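Local atomic coordinates of poly(ADP-ribose) glycohydrolase (Thermomonospora curvata, PDB entry 3SIG), a protein that hydrolyses poly(ADP-ribose), cleaving the glycosidic ribose-ribose bonds of the polymer, and is captured here with ADP-ribose bound. Residues F94-E98 and L173-A177. Sequence-based numbering, arbitrary orientation.
With AR6 ([(2R,3S,4R,5R)-5-(6-aminopurin-9-yl)-3,4-dihydroxy-oxolan-2-yl]methyl [hydroxy-[[(2R,3S,4R,5S)-3,4,5-trihydroxyoxolan-2-yl]methoxy]phosphoryl] hydrogen phosphate), chain B.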
loop_
_atom_site.group_PDB
_atom_site.type_symbol
_atom_site.label_atom_id
_atom_site.label_comp_id
_atom_site.label_asym_id
_atom_site.label_seq_id
_atom_site.Cartn_x
_atom_site.Cartn_y
_atom_site.Cartn_z
ATOM N N PHE A 94 -2.954 1.297 -0.984
ATOM C CA PHE A 94 -3.850 2.368 -1.405
ATOM C C PHE A 94 -5.134 2.189 -0.590
ATOM O O PHE A 94 -6.156 1.609 -1.017
ATOM C CB PHE A 94 -4.153 2.287 -2.900
ATOM C CG PHE A 94 -2.932 2.258 -3.806
ATOM C CD1 PHE A 94 -1.668 2.685 -3.406
ATOM C CD2 PHE A 94 -3.087 1.874 -5.137
ATOM C CE1 PHE A 94 -0.595 2.672 -4.283
ATOM C CE2 PHE A 94 -2.008 1.846 -6.020
ATOM C CZ PHE A 94 -0.764 2.235 -5.593
ATOM N N ALA A 95 -5.075 2.690 0.637
ATOM C CA ALA A 95 -5.955 2.250 1.695
ATOM C C ALA A 95 -7.327 2.856 1.671
ATOM O O ALA A 95 -7.503 4.030 1.314
ATOM C CB ALA A 95 -5.311 2.606 2.991
ATOM N N SER A 96 -8.291 2.076 2.156
ATOM C CA SER A 96 -9.555 2.569 2.667
ATOM C C SER A 96 -9.286 3.266 3.990
ATOM O O SER A 96 -8.552 2.790 4.854
ATOM C CB SER A 96 -10.489 1.408 2.920
ATOM O OG SER A 96 -11.668 1.868 3.603
ATOM N N ALA A 97 -9.937 4.401 4.202
ATOM C CA ALA A 97 -9.897 5.075 5.494
ATOM C C ALA A 97 -10.801 4.425 6.532
ATOM O O ALA A 97 -10.666 4.698 7.727
ATOM C CB ALA A 97 -10.309 6.530 5.306
ATOM N N GLU A 98 -11.721 3.587 6.065
ATOM C CA GLU A 98 -12.872 3.136 6.871
ATOM C C GLU A 98 -12.898 1.639 7.170
ATOM O O GLU A 98 -13.493 1.239 8.162
ATOM C CB GLU A 98 -14.162 3.471 6.139
ATOM C CG GLU A 98 -14.358 4.958 5.913
ATOM C CD GLU A 98 -15.637 5.309 5.146
ATOM O OE1 GLU A 98 -16.117 4.488 4.326
ATOM O OE2 GLU A 98 -16.147 6.424 5.363
ATOM N N LEU A 173 2.757 0.285 4.199
ATOM C CA LEU A 173 2.434 1.632 4.641
ATOM C C LEU A 173 1.008 1.873 4.216
ATOM O O LEU A 173 0.733 1.893 3.011
ATOM C CB LEU A 173 3.361 2.636 3.955
ATOM C CG LEU A 173 4.864 2.317 4.045
ATOM C CD1 LEU A 173 5.696 2.965 2.987
ATOM C CD2 LEU A 173 5.350 2.713 5.379
ATOM N N THR A 174 0.119 2.070 5.201
ATOM C CA THR A 174 -1.310 2.196 4.946
ATOM C C THR A 174 -1.728 3.627 5.193
ATOM O O THR A 174 -1.726 4.096 6.334
ATOM C CB THR A 174 -2.079 1.177 5.831
ATOM O OG1 THR A 174 -1.836 -0.122 5.296
ATOM C CG2 THR A 174 -3.567 1.364 5.881
ATOM N N SER A 175 -2.045 4.316 4.100
ATOM C CA SER A 175 -2.406 5.717 4.123
ATOM C C SER A 175 -3.440 5.926 3.033
ATOM O O SER A 175 -3.176 5.600 1.882
ATOM C CB SER A 175 -1.162 6.555 3.795
ATOM O OG SER A 175 -1.465 7.927 3.536
ATOM N N PRO A 176 -4.632 6.464 3.370
ATOM C CA PRO A 176 -5.635 6.674 2.320
ATOM C C PRO A 176 -5.403 7.975 1.590
ATOM O O PRO A 176 -5.201 9.029 2.191
ATOM C CB PRO A 176 -6.939 6.768 3.121
ATOM C CG PRO A 176 -6.505 7.390 4.413
ATOM C CD PRO A 176 -5.121 6.874 4.692
ATOM N N ALA A 177 -5.425 7.918 0.270
ATOM C CA ALA A 177 -5.421 9.137 -0.531
ATOM C C ALA A 177 -6.754 9.841 -0.279
ATOM O O ALA A 177 -7.755 9.198 0.061
ATOM C CB ALA A 177 -5.263 8.820 -2.017
HETATM N N1 AR6 B . -1.080 -3.124 -8.321
HETATM C C2 AR6 B . -0.686 -1.968 -8.848
HETATM N N3 AR6 B . -1.504 -0.997 -9.346
HETATM C C4 AR6 B . -2.819 -1.294 -9.241
HETATM C C5 AR6 B . -3.298 -2.527 -8.673
HETATM C C6 AR6 B . -2.350 -3.404 -8.218
HETATM N N6 AR6 B . -2.747 -4.628 -7.678
HETATM N N7 AR6 B . -4.736 -2.453 -8.723
HETATM C C8 AR6 B . -5.030 -1.332 -9.291
HETATM N N9 AR6 B . -3.950 -0.576 -9.638
HETATM P PA AR6 B . -7.097 1.669 -6.383
HETATM P PB AR6 B . -7.456 4.128 -4.740
HETATM C "C1'" AR6 B . -3.829 0.741 -10.258
HETATM O O1A AR6 B . -8.306 2.046 -7.162
HETATM O O1B AR6 B . -6.454 4.701 -3.757
HETATM C C1D AR6 B . -10.089 0.118 -2.347
HETATM O O1D AR6 B . -11.384 -0.411 -2.284
HETATM C "C2'" AR6 B . -5.004 1.121 -11.133
HETATM O "O2'" AR6 B . -4.562 1.884 -12.220
HETATM O O2A AR6 B . -7.070 0.311 -5.730
HETATM O O2B AR6 B . -7.880 4.976 -5.892
HETATM C C2D AR6 B . -9.728 0.579 -0.990
HETATM O O2D AR6 B . -9.970 -0.291 0.060
HETATM C "C3'" AR6 B . -5.815 1.963 -10.216
HETATM O "O3'" AR6 B . -6.563 2.921 -10.890
HETATM O O3A AR6 B . -6.781 2.801 -5.312
HETATM C C3D AR6 B . -10.128 1.992 -0.951
HETATM O O3D AR6 B . -11.458 1.958 -0.504
HETATM C "C4'" AR6 B . -4.814 2.607 -9.301
HETATM O "O4'" AR6 B . -3.680 1.770 -9.312
HETATM C C4D AR6 B . -9.995 2.408 -2.373
HETATM O O4D AR6 B . -10.094 1.252 -3.191
HETATM C "C5'" AR6 B . -5.284 2.858 -7.874
HETATM O "O5'" AR6 B . -5.764 1.659 -7.289
HETATM C C5D AR6 B . -8.699 3.159 -2.674
HETATM O O5D AR6 B . -8.763 3.631 -4.007
HETATM O O HOH W 1 -5.888 5.307 -1.049
#
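The pyrrolidine ring of Pro-176 packs on residues 95-97, its CB lying 3.3 Å from Ala-95 O and its CG 4.0 Å from the methyl CB of Ala-97, which sits close to edge-on. The aromatic ring of Phe-94 takes no part in that packing: its CD2 edge meets the ligand, 3.4 Å from AR6 O5', which lies near the plane of the ring. With CG anti to the carbonyl carbon (chi1 -54°), the ring is swung to the adenosine ribose, where CD2 and CE2 lie beside C5' and O4' of AR6.

Next to the proline, the methyl CB of Ala-95 points at the other segment and meets the Thr-174 methyl CG2 at 3.6 Å. Having CG2 anti to the backbone N (chi1 -72° for OG1) allows Thr-174 to present this methyl while OG1 bonds to Asn-93.

No direct hydrogen bond joins the two segments; a water links them instead and ties both to the ligand. It donates to Ala-95 O (3.1 Å) and to the phosphate oxygen O1B of AR6 (2.8 Å), and it accepts from Ala-177 N (3.0 Å). Ala-95 O also receives a CA-H...O contact from Pro-176, so water and proline both engage this carbonyl. Farther along, Ser-96 OG accepts from Glu-98 N with an N-H...O angle of 157°, closing an ST turn, while Ser-96 CB lies 3.4 Å from AR6 O2D, on the terminal ribose.

The contact joins two neighbouring, parallel central strands of the macrodomain-like sheet where they give way to loops at the ADP-ribose pocket. Strand 163-175 runs between 90-94 and 147-157; Glu-112, from helix 111-118, bonds both Ser-96 N and the ligand. Phe-131 of helix 129-138 and the loop residue Tyr-143 pack on Pro-176, and helix 189-209 touches Ser-175.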